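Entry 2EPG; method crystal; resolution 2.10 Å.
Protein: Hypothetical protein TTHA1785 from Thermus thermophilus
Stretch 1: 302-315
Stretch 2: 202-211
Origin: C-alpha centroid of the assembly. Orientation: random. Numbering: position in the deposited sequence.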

ATOM      1  N   ASN A 302     -10.702  -5.692  -1.376  1.00 23.26           N
ATOM      2  CA  ASN A 302     -11.567  -5.242  -2.462  1.00 24.47           C
ATOM      3  C   ASN A 302     -12.377  -4.037  -2.028  1.00 24.94           C
ATOM      4  O   ASN A 302     -12.685  -3.159  -2.836  1.00 25.67           O
ATOM      5  CB  ASN A 302     -12.502  -6.379  -2.916  1.00 23.20           C
ATOM      6  CG  ASN A 302     -11.750  -7.506  -3.601  1.00 25.45           C
ATOM      7  OD1 ASN A 302     -12.274  -8.621  -3.792  1.00 27.68           O
ATOM      8  ND2 ASN A 302     -10.516  -7.218  -3.996  1.00 23.21           N
ATOM      9  N   PHE A 303     -12.717  -3.998  -0.745  1.00 24.55           N
ATOM     10  CA  PHE A 303     -13.471  -2.888  -0.202  1.00 24.49           C
ATOM     11  C   PHE A 303     -12.576  -1.656  -0.229  1.00 23.23           C
ATOM     12  O   PHE A 303     -13.003  -0.560  -0.618  1.00 21.09           O
ATOM     13  CB  PHE A 303     -13.908  -3.189   1.238  1.00 24.59           C
ATOM     14  CG  PHE A 303     -14.680  -2.065   1.878  1.00 27.01           C
ATOM     15  CD1 PHE A 303     -15.952  -1.734   1.430  1.00 28.21           C
ATOM     16  CD2 PHE A 303     -14.128  -1.329   2.916  1.00 28.12           C
ATOM     17  CE1 PHE A 303     -16.663  -0.686   2.010  1.00 27.87           C
ATOM     18  CE2 PHE A 303     -14.829  -0.279   3.499  1.00 29.70           C
ATOM     19  CZ  PHE A 303     -16.100   0.041   3.044  1.00 28.40           C
ATOM     20  N   ALA A 304     -11.323  -1.835   0.174  1.00 23.28           N
ATOM     21  CA  ALA A 304     -10.379  -0.712   0.171  1.00 23.21           C
ATOM     22  C   ALA A 304     -10.168  -0.228  -1.267  1.00 22.31           C
ATOM     23  O   ALA A 304     -10.096   0.970  -1.523  1.00 24.78           O
ATOM     24  CB  ALA A 304      -9.028  -1.131   0.808  1.00 19.91           C
ATOM     25  N   PHE A 305     -10.062  -1.152  -2.217  1.00 22.82           N
ATOM     26  CA  PHE A 305      -9.889  -0.731  -3.603  1.00 22.70           C
ATOM     27  C   PHE A 305     -11.085   0.128  -4.038  1.00 22.56           C
ATOM     28  O   PHE A 305     -10.915   1.157  -4.678  1.00 22.76           O
ATOM     29  CB  PHE A 305      -9.773  -1.949  -4.533  1.00 20.43           C
ATOM     30  CG  PHE A 305      -8.375  -2.526  -4.625  1.00 24.50           C
ATOM     31  CD1 PHE A 305      -8.174  -3.901  -4.556  1.00 22.47           C
ATOM     32  CD2 PHE A 305      -7.268  -1.696  -4.807  1.00 23.44           C
ATOM     33  CE1 PHE A 305      -6.902  -4.447  -4.665  1.00 24.82           C
ATOM     34  CE2 PHE A 305      -5.991  -2.227  -4.918  1.00 24.27           C
ATOM     35  CZ  PHE A 305      -5.805  -3.610  -4.846  1.00 26.25           C
ATOM     36  N   ALA A 306     -12.296  -0.296  -3.673  1.00 24.95           N
ATOM     37  CA  ALA A 306     -13.525   0.415  -4.040  1.00 21.95           C
ATOM     38  C   ALA A 306     -13.603   1.763  -3.377  1.00 22.92           C
ATOM     39  O   ALA A 306     -14.075   2.738  -3.963  1.00 22.80           O
ATOM     40  CB  ALA A 306     -14.744  -0.416  -3.661  1.00 22.87           C
ATOM     41  N   ASN A 307     -13.149   1.817  -2.137  1.00 25.16           N
ATOM     42  CA  ASN A 307     -13.156   3.058  -1.388  1.00 25.25           C
ATOM     43  C   ASN A 307     -12.308   4.127  -2.091  1.00 26.63           C
ATOM     44  O   ASN A 307     -12.713   5.292  -2.187  1.00 26.01           O
ATOM     45  CB  ASN A 307     -12.621   2.815   0.028  1.00 25.79           C
ATOM     46  CG  ASN A 307     -12.740   4.043   0.899  1.00 27.89           C
ATOM     47  OD1 ASN A 307     -13.770   4.709   0.891  1.00 31.52           O
ATOM     48  ND2 ASN A 307     -11.696   4.346   1.663  1.00 29.70           N
ATOM     49  N   ARG A 308     -11.122   3.739  -2.561  1.00 25.64           N
ATOM     50  CA  ARG A 308     -10.260   4.694  -3.241  1.00 25.99           C
ATOM     51  C   ARG A 308     -10.878   5.059  -4.594  1.00 25.48           C
ATOM     52  O   ARG A 308     -10.800   6.208  -5.031  1.00 25.76           O
ATOM     53  CB  ARG A 308      -8.846   4.119  -3.413  1.00 25.52           C
ATOM     54  CG  ARG A 308      -8.077   4.001  -2.086  1.00 25.35           C
ATOM     55  CD  ARG A 308      -6.563   3.831  -2.281  1.00 24.34           C
ATOM     56  NE  ARG A 308      -6.171   2.531  -2.828  1.00 25.26           N
ATOM     57  CZ  ARG A 308      -5.869   1.460  -2.099  1.00 24.13           C
ATOM     58  NH1 ARG A 308      -5.520   0.337  -2.698  1.00 25.06           N
ATOM     59  NH2 ARG A 308      -5.917   1.505  -0.771  1.00 26.35           N
ATOM     60  N   GLN A 309     -11.497   4.085  -5.252  1.00 24.22           N
ATOM     61  CA  GLN A 309     -12.129   4.346  -6.527  1.00 24.68           C
ATOM     62  C   GLN A 309     -13.236   5.386  -6.335  1.00 26.17           C
ATOM     63  O   GLN A 309     -13.344   6.324  -7.128  1.00 27.61           O
ATOM     64  CB  GLN A 309     -12.720   3.055  -7.111  1.00 22.01           C
ATOM     65  CG  GLN A 309     -13.495   3.259  -8.417  1.00 24.49           C
ATOM     66  CD  GLN A 309     -12.612   3.772  -9.572  1.00 26.26           C
ATOM     67  OE1 GLN A 309     -11.507   3.274  -9.794  1.00 24.98           O
ATOM     68  NE2 GLN A 309     -13.112   4.750 -10.311  1.00 23.18           N
ATOM     69  N   LEU A 310     -14.029   5.242  -5.269  1.00 26.52           N
ATOM     70  CA  LEU A 310     -15.131   6.175  -5.008  1.00 26.55           C
ATOM     71  C   LEU A 310     -14.598   7.562  -4.734  1.00 26.14           C
ATOM     72  O   LEU A 310     -15.117   8.549  -5.239  1.00 28.45           O
ATOM     73  CB  LEU A 310     -15.979   5.733  -3.798  1.00 28.26           C
ATOM     74  CG  LEU A 310     -17.513   5.696  -3.950  1.00 31.01           C
ATOM     75  CD1 LEU A 310     -18.183   5.730  -2.566  1.00 26.14           C
ATOM     76  CD2 LEU A 310     -18.006   6.857  -4.804  1.00 29.29           C
ATOM     77  N   ILE A 311     -13.560   7.642  -3.915  1.00 27.20           N
ATOM     78  CA  ILE A 311     -12.974   8.933  -3.594  1.00 26.42           C
ATOM     79  C   ILE A 311     -12.467   9.608  -4.864  1.00 27.45           C
ATOM     80  O   ILE A 311     -12.640  10.811  -5.049  1.00 29.15           O
ATOM     81  CB  ILE A 311     -11.829   8.774  -2.570  1.00 25.22           C
ATOM     82  CG1 ILE A 311     -12.410   8.280  -1.234  1.00 27.17           C
ATOM     83  CG2 ILE A 311     -11.110  10.119  -2.356  1.00 23.30           C
ATOM     84  CD1 ILE A 311     -11.376   7.890  -0.195  1.00 27.20           C
ATOM     85  N   ALA A 312     -11.857   8.830  -5.750  1.00 27.78           N
ATOM     86  CA  ALA A 312     -11.345   9.382  -7.000  1.00 26.72           C
ATOM     87  C   ALA A 312     -12.497   9.969  -7.811  1.00 27.26           C
ATOM     88  O   ALA A 312     -12.344  11.014  -8.445  1.00 27.85           O
ATOM     89  CB  ALA A 312     -10.625   8.299  -7.806  1.00 24.43           C
ATOM     90  N   HIS A 313     -13.651   9.306  -7.781  1.00 27.28           N
ATOM     91  CA  HIS A 313     -14.821   9.800  -8.511  1.00 28.36           C
ATOM     92  C   HIS A 313     -15.218  11.169  -7.953  1.00 28.42           C
ATOM     93  O   HIS A 313     -15.480  12.102  -8.713  1.00 27.72           O
ATOM     94  CB  HIS A 313     -16.003   8.816  -8.384  1.00 29.21           C
ATOM     95  CG  HIS A 313     -17.236   9.257  -9.114  1.00 31.43           C
ATOM     96  ND1 HIS A 313     -17.330   9.256 -10.491  1.00 34.39           N
ATOM     97  CD2 HIS A 313     -18.418   9.741  -8.657  1.00 31.31           C
ATOM     98  CE1 HIS A 313     -18.515   9.720 -10.851  1.00 33.92           C
ATOM     99  NE2 HIS A 313     -19.193  10.022  -9.758  1.00 34.43           N
ATOM    100  N   PHE A 314     -15.249  11.283  -6.623  1.00 26.70           N
ATOM    101  CA  PHE A 314     -15.586  12.543  -5.974  1.00 28.91           C
ATOM    102  C   PHE A 314     -14.535  13.612  -6.248  1.00 28.45           C
ATOM    103  O   PHE A 314     -14.855  14.789  -6.299  1.00 28.35           O
ATOM    104  CB  PHE A 314     -15.711  12.383  -4.439  1.00 30.06           C
ATOM    105  CG  PHE A 314     -16.769  11.405  -3.998  1.00 31.03           C
ATOM    106  CD1 PHE A 314     -17.895  11.154  -4.788  1.00 31.75           C
ATOM    107  CD2 PHE A 314     -16.658  10.758  -2.767  1.00 31.82           C
ATOM    108  CE1 PHE A 314     -18.898  10.270  -4.356  1.00 31.22           C
ATOM    109  CE2 PHE A 314     -17.651   9.877  -2.319  1.00 32.05           C
ATOM    110  CZ  PHE A 314     -18.777   9.631  -3.121  1.00 33.25           C
ATOM    111  N   VAL A 315     -13.273  13.212  -6.393  1.00 28.83           N
ATOM    112  CA  VAL A 315     -12.231  14.184  -6.654  1.00 27.25           C
ATOM    113  C   VAL A 315     -12.510  14.803  -8.019  1.00 28.95           C
ATOM    114  O   VAL A 315     -12.445  16.024  -8.183  1.00 28.79           O
ATOM    115  CB  VAL A 315     -10.827  13.543  -6.631  1.00 29.20           C
ATOM    116  CG1 VAL A 315      -9.798  14.482  -7.274  1.00 25.08           C
ATOM    117  CG2 VAL A 315     -10.422  13.240  -5.184  1.00 29.08           C
TER
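Stretch 2 (202-211) RGAPQIGTLG

Stretch 2 begins in a helix and leads into a type II beta turn from Gln206 to Thr209, which is laid against the side of the helix formed by residues 302-315. The two backbones come nearest at the turn, where the CA atoms of Asn307 and Gly208 are 5.0 Å apart. Contacts advance along both segments in the same sense: Gly203 and Ile207 meet Phe303, Gly208 meets Asn307 and Leu310, and Leu210 meets Ile311. Together the two surfaces bury 477 Å².

Asn307 supplies every hydrogen bond between the stretches. Its backbone N and O are taken up within the helix, Asn307 N to Phe303 O (2.8 Å) and Ile311 N to Asn307 O (3.0 Å); the side-chain amide makes the bonds to the loop. Its CA-to-CB bond points sideways, but with chi1 in the t well the end of the side chain comes nearer to the turn. Asn307 OD1 accepts a short bond from Gly208 N (2.5 Å) and a weak one from Thr209 N (3.1 Å, 131°), while Asn307 ND2 donates to Thr209 O at 3.0 Å with a favourable angle of 159°. One carboxamide thus serves two successive amides and a carbonyl of the loop, and ND2 has a further partner elsewhere in the structure.

The turn also holds itself together. Thr209 N makes a weak bond to Gln206 O (3.1 Å), so this amide is shared between the turn and Asn307, and Thr209 OG1 donates to the same carbonyl, Gln206 O, over a very short 2.5 Å. Just upstream, Gln206 N is satisfied by Gly203 O at 2.9 Å. Gly203 O also lies 3.0 Å from Phe303 CZ, a close contact with the ring.

Apolar side chains surround the polar centre. Ile207 CB packs on Phe303 CE1 at 3.7 Å, and Ile207 CG1 on Leu310 CD1 at 4.0 Å, with Ile207 CD1 4.4 Å from Ala306 CB. Farther along, Ile311 CD1 meets Leu210 CD2 at 3.8 Å; the CA-to-CB bond of Leu210 points away, yet the end of its side chain returns to the helix. Gly208 lets the backbone approach closely: Gly208 CA is 3.5 Å from Leu310 CD1, and a CB here would clash with that methyl. Its phi/psi of 89°/18° independently calls for glycine. Gly208 O lies at the edge of the Phe314 ring, 3.8 Å from Phe314 CE2.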

ATOM      1  N   ARG A 202     -19.478  -2.293  10.275  1.00 53.12           N
ATOM      2  CA  ARG A 202     -18.531  -1.279  10.719  1.00 53.46           C
ATOM      3  C   ARG A 202     -17.894  -0.504   9.570  1.00 54.81           C
ATOM      4  O   ARG A 202     -17.620   0.691   9.699  1.00 56.05           O
ATOM      5  CB  ARG A 202     -17.449  -1.936  11.571  1.00 52.81           C
ATOM      6  CG  ARG A 202     -16.387  -0.995  12.083  1.00 53.51           C
ATOM      7  CD  ARG A 202     -15.375  -1.749  12.936  1.00 54.57           C
ATOM      8  NE  ARG A 202     -14.212  -0.925  13.246  1.00 56.13           N
ATOM      9  CZ  ARG A 202     -13.100  -1.383  13.811  1.00 57.61           C
ATOM     10  NH1 ARG A 202     -12.087  -0.559  14.052  1.00 57.22           N
ATOM     11  NH2 ARG A 202     -13.001  -2.666  14.137  1.00 58.60           N
ATOM     12  N   GLY A 203     -17.666  -1.177   8.446  1.00 55.17           N
ATOM     13  CA  GLY A 203     -17.056  -0.521   7.302  1.00 54.57           C
ATOM     14  C   GLY A 203     -18.019  -0.152   6.188  1.00 54.67           C
ATOM     15  O   GLY A 203     -17.734   0.747   5.401  1.00 55.52           O
ATOM     16  N   ALA A 204     -19.161  -0.827   6.123  1.00 55.06           N
ATOM     17  CA  ALA A 204     -20.155  -0.572   5.078  1.00 55.50           C
ATOM     18  C   ALA A 204     -20.552   0.897   4.884  1.00 55.03           C
ATOM     19  O   ALA A 204     -20.583   1.395   3.763  1.00 56.27           O
ATOM     20  CB  ALA A 204     -21.407  -1.417   5.335  1.00 56.97           C
ATOM     21  N   PRO A 205     -20.884   1.606   5.971  1.00 53.76           N
ATOM     22  CA  PRO A 205     -21.266   3.012   5.812  1.00 51.67           C
ATOM     23  C   PRO A 205     -20.060   3.939   5.700  1.00 49.81           C
ATOM     24  O   PRO A 205     -20.211   5.163   5.660  1.00 49.73           O
ATOM     25  CB  PRO A 205     -22.079   3.287   7.074  1.00 52.48           C
ATOM     26  CG  PRO A 205     -21.367   2.462   8.098  1.00 52.71           C
ATOM     27  CD  PRO A 205     -21.129   1.150   7.352  1.00 54.33           C
ATOM     28  N   GLN A 206     -18.862   3.366   5.658  1.00 46.58           N
ATOM     29  CA  GLN A 206     -17.654   4.181   5.563  1.00 43.52           C
ATOM     30  C   GLN A 206     -17.115   4.269   4.139  1.00 40.60           C
ATOM     31  O   GLN A 206     -16.176   5.023   3.877  1.00 39.86           O
ATOM     32  CB  GLN A 206     -16.568   3.628   6.491  1.00 45.54           C
ATOM     33  CG  GLN A 206     -16.986   3.528   7.968  1.00 47.67           C
ATOM     34  CD  GLN A 206     -15.897   2.937   8.865  1.00 49.65           C
ATOM     35  OE1 GLN A 206     -15.357   1.853   8.597  1.00 52.09           O
ATOM     36  NE2 GLN A 206     -15.578   3.644   9.943  1.00 51.22           N
ATOM     37  N   ILE A 207     -17.706   3.515   3.214  1.00 37.31           N
ATOM     38  CA  ILE A 207     -17.225   3.541   1.837  1.00 34.59           C
ATOM     39  C   ILE A 207     -17.269   4.960   1.310  1.00 34.60           C
ATOM     40  O   ILE A 207     -18.248   5.682   1.508  1.00 34.50           O
ATOM     41  CB  ILE A 207     -18.040   2.582   0.911  1.00 33.99           C
ATOM     42  CG1 ILE A 207     -17.330   2.412  -0.435  1.00 31.49           C
ATOM     43  CG2 ILE A 207     -19.430   3.108   0.677  1.00 31.25           C
ATOM     44  CD1 ILE A 207     -17.951   1.331  -1.296  1.00 33.04           C
ATOM     45  N   GLY A 208     -16.179   5.380   0.679  1.00 34.76           N
ATOM     46  CA  GLY A 208     -16.119   6.725   0.132  1.00 32.16           C
ATOM     47  C   GLY A 208     -15.605   7.755   1.109  1.00 31.39           C
ATOM     48  O   GLY A 208     -15.789   8.953   0.897  1.00 32.99           O
ATOM     49  N   THR A 209     -14.946   7.308   2.173  1.00 32.17           N
ATOM     50  CA  THR A 209     -14.410   8.241   3.179  1.00 32.40           C
ATOM     51  C   THR A 209     -12.951   7.924   3.434  1.00 31.90           C
ATOM     52  O   THR A 209     -12.525   6.783   3.286  1.00 32.41           O
ATOM     53  CB  THR A 209     -15.163   8.143   4.517  1.00 33.12           C
ATOM     54  OG1 THR A 209     -14.976   6.832   5.076  1.00 33.86           O
ATOM     55  CG2 THR A 209     -16.650   8.387   4.310  1.00 31.35           C
ATOM     56  N   LEU A 210     -12.193   8.943   3.820  1.00 32.61           N
ATOM     57  CA  LEU A 210     -10.769   8.803   4.077  1.00 34.06           C
ATOM     58  C   LEU A 210     -10.441   8.120   5.395  1.00 36.04           C
ATOM     59  O   LEU A 210      -9.526   7.302   5.465  1.00 34.51           O
ATOM     60  CB  LEU A 210     -10.114  10.193   4.027  1.00 34.82           C
ATOM     61  CG  LEU A 210     -10.071  10.803   2.622  1.00 36.19           C
ATOM     62  CD1 LEU A 210      -9.761  12.305   2.660  1.00 36.14           C
ATOM     63  CD2 LEU A 210      -9.019  10.052   1.822  1.00 36.02           C
ATOM     64  N   GLY A 211     -11.197   8.449   6.438  1.00 38.92           N
ATOM     65  CA  GLY A 211     -10.941   7.866   7.739  1.00 43.53           C
ATOM     66  C   GLY A 211     -10.033   8.801   8.514  1.00 48.58           C
ATOM     67  O   GLY A 211      -9.711   9.888   8.047  1.00 49.64           O
TER